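Local coordinates for protein Nrps/pks (PDB 4OPE) that is a ketosynthase domain of the oxazolomycin polyketide synthase line and probably catalyses chain-extending condensation, at residues A[227-241]-A[342-354]. Numbering follows the deposited sequence.
Sequences CRSFGEGGDGYVPAE and IGSVKSGIGHAES
Over the centre of the Tyr-237 ring stands the edge of the His-351 imidazole, CD2 3.6 Å above the phenol plane, in an edge-to-face pair with planes 59° apart. At the rim of the phenol ring, near its plane, Glu-353 OE1 lies 4.0 Å from Tyr-237 CE2, the carboxylate turned nearly perpendicular to the ring and its OE2 held by a salt bridge to Lys-211 NZ. Lys-346 CE lies toward the rim of one imidazole face and Glu-353 CG toward the rim of the opposite one. CG of His-351 is anti to the backbone N (chi1 -175°), which swings the ring against the face of Tyr-237. With an alanine here instead of Tyr-237, the CD2 edge of His-351 would probably lose its aromatic platform and the imidazole could turn more freely. In this thiolase-fold ketosynthase, His-351 touches Cys-176 and the amine of Lys-346 has its polar partner in His-311, consistent with a Cys-His-His active site. A single backbone bridge fixes the histidine: His-351 N donates to Val-238 O (2.8 Å), and Ala-240 N to His-351 O (2.9 Å). Gly-350, at positive phi, suits the helix exit because a CB would crowd Val-238 O. Further along, Ser-229 OG, bonded to Gly-312 O, lies 3.5 Å from Ser-344 CB, where small serine side chains let the two backbones come close.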
loop_
_atom_site.group_PDB
_atom_site.type_symbol
_atom_site.label_atom_id
_atom_site.label_comp_id
_atom_site.label_asym_id
_atom_site.label_seq_id
_atom_site.Cartn_x
_atom_site.Cartn_y
_atom_site.Cartn_z
ATOM N N CYS A 227 18.905 -16.433 -11.224
ATOM C CA CYS A 227 19.489 -15.323 -10.513
ATOM C C CYS A 227 20.836 -15.794 -9.999
ATOM O O CYS A 227 20.905 -16.489 -9.015
ATOM C CB CYS A 227 18.634 -14.899 -9.327
ATOM S SG CYS A 227 17.020 -14.298 -9.779
ATOM N N ARG A 228 21.897 -15.377 -10.686
ATOM C CA ARG A 228 23.244 -15.726 -10.329
ATOM C C ARG A 228 23.779 -14.650 -9.425
ATOM O O ARG A 228 24.598 -13.820 -9.833
ATOM C CB ARG A 228 24.077 -15.810 -11.591
ATOM C CG ARG A 228 23.534 -16.756 -12.653
ATOM C CD ARG A 228 24.601 -16.873 -13.709
ATOM N NE ARG A 228 24.245 -17.677 -14.846
ATOM C CZ ARG A 228 25.088 -17.915 -15.860
ATOM N NH1 ARG A 228 26.333 -17.418 -15.886
ATOM N NH2 ARG A 228 24.694 -18.658 -16.874
ATOM N N SER A 229 23.317 -14.676 -8.182
ATOM C CA SER A 229 23.530 -13.563 -7.250
ATOM C C SER A 229 25.021 -13.385 -6.984
ATOM O O SER A 229 25.647 -14.281 -6.465
ATOM C CB SER A 229 22.763 -13.793 -5.945
ATOM O OG SER A 229 21.406 -14.151 -6.162
ATOM N N PHE A 230 25.573 -12.244 -7.409
ATOM C CA PHE A 230 27.003 -11.958 -7.352
ATOM C C PHE A 230 27.906 -12.951 -8.056
ATOM O O PHE A 230 29.096 -13.047 -7.762
ATOM C CB PHE A 230 27.433 -11.785 -5.917
ATOM C CG PHE A 230 26.540 -10.897 -5.174
ATOM C CD1 PHE A 230 26.540 -9.555 -5.444
ATOM C CD2 PHE A 230 25.647 -11.399 -4.260
ATOM C CE1 PHE A 230 25.664 -8.693 -4.778
ATOM C CE2 PHE A 230 24.794 -10.564 -3.591
ATOM C CZ PHE A 230 24.784 -9.203 -3.865
ATOM N N GLY A 231 27.359 -13.639 -9.032
ATOM C CA GLY A 231 28.142 -14.599 -9.789
ATOM C C GLY A 231 28.406 -14.135 -11.198
ATOM O O GLY A 231 27.741 -13.243 -11.703
ATOM N N GLU A 232 29.334 -14.804 -11.846
ATOM C CA GLU A 232 29.703 -14.481 -13.227
ATOM C C GLU A 232 28.606 -14.746 -14.240
ATOM O O GLU A 232 27.895 -15.726 -14.116
ATOM C CB GLU A 232 30.914 -15.296 -13.601
ATOM C CG GLU A 232 31.744 -14.803 -14.773
ATOM C CD GLU A 232 32.736 -15.891 -15.151
ATOM O OE1 GLU A 232 32.275 -17.043 -15.377
ATOM O OE2 GLU A 232 33.958 -15.639 -15.138
ATOM N N GLY A 233 28.476 -13.828 -15.210
ATOM C CA GLY A 233 27.556 -13.928 -16.345
ATOM C C GLY A 233 26.077 -13.878 -16.063
ATOM O O GLY A 233 25.257 -14.437 -16.834
ATOM N N GLY A 234 25.697 -13.224 -14.957
ATOM C CA GLY A 234 24.286 -13.029 -14.653
ATOM C C GLY A 234 23.742 -11.946 -15.559
ATOM O O GLY A 234 24.293 -10.845 -15.574
ATOM N N ASP A 235 22.661 -12.247 -16.282
ATOM C CA ASP A 235 22.086 -11.312 -17.260
ATOM C C ASP A 235 20.590 -11.096 -17.070
ATOM O O ASP A 235 19.843 -10.940 -18.053
ATOM C CB ASP A 235 22.384 -11.773 -18.696
ATOM C CG ASP A 235 21.668 -13.063 -19.077
ATOM O OD1 ASP A 235 20.875 -13.576 -18.277
ATOM O OD2 ASP A 235 21.878 -13.580 -20.190
ATOM N N GLY A 236 20.169 -11.057 -15.814
ATOM C CA GLY A 236 18.787 -10.801 -15.477
ATOM C C GLY A 236 18.284 -11.699 -14.361
ATOM O O GLY A 236 19.058 -12.395 -13.718
ATOM N N TYR A 237 16.973 -11.733 -14.153
ATOM C CA TYR A 237 16.447 -12.588 -13.102
ATOM C C TYR A 237 15.417 -13.554 -13.612
ATOM O O TYR A 237 15.126 -13.591 -14.782
ATOM C CB TYR A 237 15.893 -11.735 -11.964
ATOM C CG TYR A 237 14.733 -10.834 -12.305
ATOM C CD1 TYR A 237 14.945 -9.533 -12.653
ATOM C CD2 TYR A 237 13.417 -11.273 -12.212
ATOM C CE1 TYR A 237 13.905 -8.671 -12.914
ATOM C CE2 TYR A 237 12.358 -10.403 -12.486
ATOM C CZ TYR A 237 12.636 -9.103 -12.832
ATOM O OH TYR A 237 11.648 -8.214 -13.125
ATOM N N VAL A 238 14.902 -14.361 -12.721
ATOM C CA VAL A 238 13.800 -15.251 -13.044
ATOM C C VAL A 238 12.643 -15.064 -12.042
ATOM O O VAL A 238 12.847 -15.058 -10.842
ATOM C CB VAL A 238 14.295 -16.705 -13.096
ATOM C CG1 VAL A 238 14.946 -17.123 -11.818
ATOM C CG2 VAL A 238 13.155 -17.644 -13.374
ATOM N N PRO A 239 11.425 -14.895 -12.532
ATOM C CA PRO A 239 10.329 -14.718 -11.594
ATOM C C PRO A 239 10.096 -15.943 -10.718
ATOM O O PRO A 239 10.311 -17.087 -11.124
ATOM C CB PRO A 239 9.105 -14.488 -12.506
ATOM C CG PRO A 239 9.660 -14.114 -13.823
ATOM C CD PRO A 239 10.921 -14.935 -13.906
ATOM N N ALA A 240 9.642 -15.694 -9.520
ATOM C CA ALA A 240 9.224 -16.768 -8.669
ATOM C C ALA A 240 7.979 -16.408 -7.881
ATOM O O ALA A 240 7.697 -15.220 -7.661
ATOM C CB ALA A 240 10.335 -17.118 -7.725
ATOM N N GLU A 241 7.254 -17.447 -7.468
ATOM C CA GLU A 241 6.018 -17.289 -6.749
ATOM C C GLU A 241 6.230 -17.483 -5.226
ATOM O O GLU A 241 7.174 -18.118 -4.778
ATOM C CB GLU A 241 5.037 -18.302 -7.252
ATOM C CG GLU A 241 4.565 -18.062 -8.670
ATOM C CD GLU A 241 3.534 -19.097 -9.124
ATOM O OE1 GLU A 241 2.556 -18.747 -9.812
ATOM O OE2 GLU A 241 3.681 -20.277 -8.786
ATOM N N ILE A 342 27.696 -12.977 2.918
ATOM C CA ILE A 342 26.632 -12.380 2.109
ATOM C C ILE A 342 26.087 -13.478 1.185
ATOM O O ILE A 342 26.825 -14.394 0.810
ATOM C CB ILE A 342 27.187 -11.257 1.263
ATOM C CG1 ILE A 342 26.080 -10.481 0.590
ATOM C CG2 ILE A 342 28.065 -11.806 0.149
ATOM C CD1 ILE A 342 26.547 -9.172 0.007
ATOM N N GLY A 343 24.793 -13.400 0.864
ATOM C CA GLY A 343 24.105 -14.395 0.044
ATOM C C GLY A 343 22.731 -13.898 -0.329
ATOM O O GLY A 343 22.306 -12.836 0.113
ATOM N N SER A 344 22.032 -14.660 -1.170
ATOM C CA SER A 344 20.688 -14.308 -1.571
ATOM C C SER A 344 19.847 -15.518 -1.827
ATOM O O SER A 344 20.179 -16.339 -2.691
ATOM C CB SER A 344 20.673 -13.461 -2.831
ATOM O OG SER A 344 19.323 -13.091 -3.204
ATOM N N VAL A 345 18.701 -15.565 -1.153
ATOM C CA VAL A 345 17.679 -16.551 -1.412
ATOM C C VAL A 345 17.229 -16.661 -2.871
ATOM O O VAL A 345 16.780 -17.708 -3.310
ATOM C CB VAL A 345 16.454 -16.285 -0.507
ATOM C CG1 VAL A 345 15.649 -15.087 -0.985
ATOM C CG2 VAL A 345 15.574 -17.544 -0.374
ATOM N N LYS A 346 17.352 -15.593 -3.629
ATOM C CA LYS A 346 16.936 -15.611 -5.009
ATOM C C LYS A 346 17.769 -16.622 -5.828
ATOM O O LYS A 346 17.323 -17.130 -6.868
ATOM C CB LYS A 346 17.085 -14.224 -5.609
ATOM C CG LYS A 346 16.288 -13.145 -4.938
ATOM C CD LYS A 346 16.317 -11.795 -5.674
ATOM C CE LYS A 346 15.118 -10.937 -5.284
ATOM N NZ LYS A 346 15.437 -10.112 -4.084
ATOM N N SER A 347 18.983 -16.920 -5.388
ATOM C CA SER A 347 19.837 -17.801 -6.184
ATOM C C SER A 347 19.280 -19.219 -6.202
ATOM O O SER A 347 19.523 -19.992 -7.137
ATOM C CB SER A 347 21.244 -17.777 -5.649
ATOM O OG SER A 347 21.303 -18.309 -4.324
ATOM N N GLY A 348 18.459 -19.544 -5.225
ATOM C CA GLY A 348 17.814 -20.837 -5.177
ATOM C C GLY A 348 16.397 -20.939 -5.694
ATOM O O GLY A 348 16.061 -21.884 -6.425
ATOM N N ILE A 349 15.549 -19.982 -5.324
ATOM C CA ILE A 349 14.150 -19.996 -5.774
ATOM C C ILE A 349 13.811 -18.988 -6.842
ATOM O O ILE A 349 12.741 -19.051 -7.397
ATOM C CB ILE A 349 13.179 -19.699 -4.608
ATOM C CG1 ILE A 349 13.440 -18.330 -4.002
ATOM C CG2 ILE A 349 13.357 -20.718 -3.509
ATOM C CD1 ILE A 349 12.323 -17.875 -3.123
ATOM N N GLY A 350 14.659 -17.999 -7.065
ATOM C CA GLY A 350 14.326 -16.932 -8.000
ATOM C C GLY A 350 13.862 -15.667 -7.321
ATOM O O GLY A 350 13.848 -15.583 -6.127
ATOM N N HIS A 351 13.479 -14.688 -8.106
ATOM C CA HIS A 351 13.075 -13.416 -7.623
ATOM C C HIS A 351 11.573 -13.443 -7.396
ATOM O O HIS A 351 10.811 -13.313 -8.346
ATOM C CB HIS A 351 13.395 -12.408 -8.704
ATOM C CG HIS A 351 13.153 -10.987 -8.325
ATOM N ND1 HIS A 351 12.435 -10.626 -7.216
ATOM C CD2 HIS A 351 13.552 -9.827 -8.902
ATOM C CE1 HIS A 351 12.371 -9.305 -7.136
ATOM N NE2 HIS A 351 13.040 -8.795 -8.145
ATOM N N ALA A 352 11.138 -13.579 -6.133
ATOM C CA ALA A 352 9.732 -13.687 -5.806
ATOM C C ALA A 352 8.974 -12.359 -5.782
ATOM O O ALA A 352 7.864 -12.288 -5.241
ATOM C CB ALA A 352 9.550 -14.382 -4.484
ATOM N N GLU A 353 9.553 -11.325 -6.345
ATOM C CA GLU A 353 8.831 -10.108 -6.655
ATOM C C GLU A 353 8.240 -9.536 -5.406
ATOM O O GLU A 353 8.994 -9.245 -4.514
ATOM C CB GLU A 353 7.862 -10.363 -7.804
ATOM C CG GLU A 353 8.712 -10.553 -9.048
ATOM C CD GLU A 353 8.038 -11.171 -10.254
ATOM O OE1 GLU A 353 8.550 -10.885 -11.352
ATOM O OE2 GLU A 353 7.054 -11.912 -10.139
ATOM N N SER A 354 6.937 -9.417 -5.265
ATOM C CA SER A 354 6.425 -8.802 -4.038
ATOM C C SER A 354 6.673 -9.617 -2.752
ATOM O O SER A 354 6.584 -9.099 -1.640
ATOM C CB SER A 354 4.935 -8.438 -4.168
ATOM O OG SER A 354 4.170 -9.441 -4.843
HETATM O O HOH W 1 17.619 -18.564 -9.314
#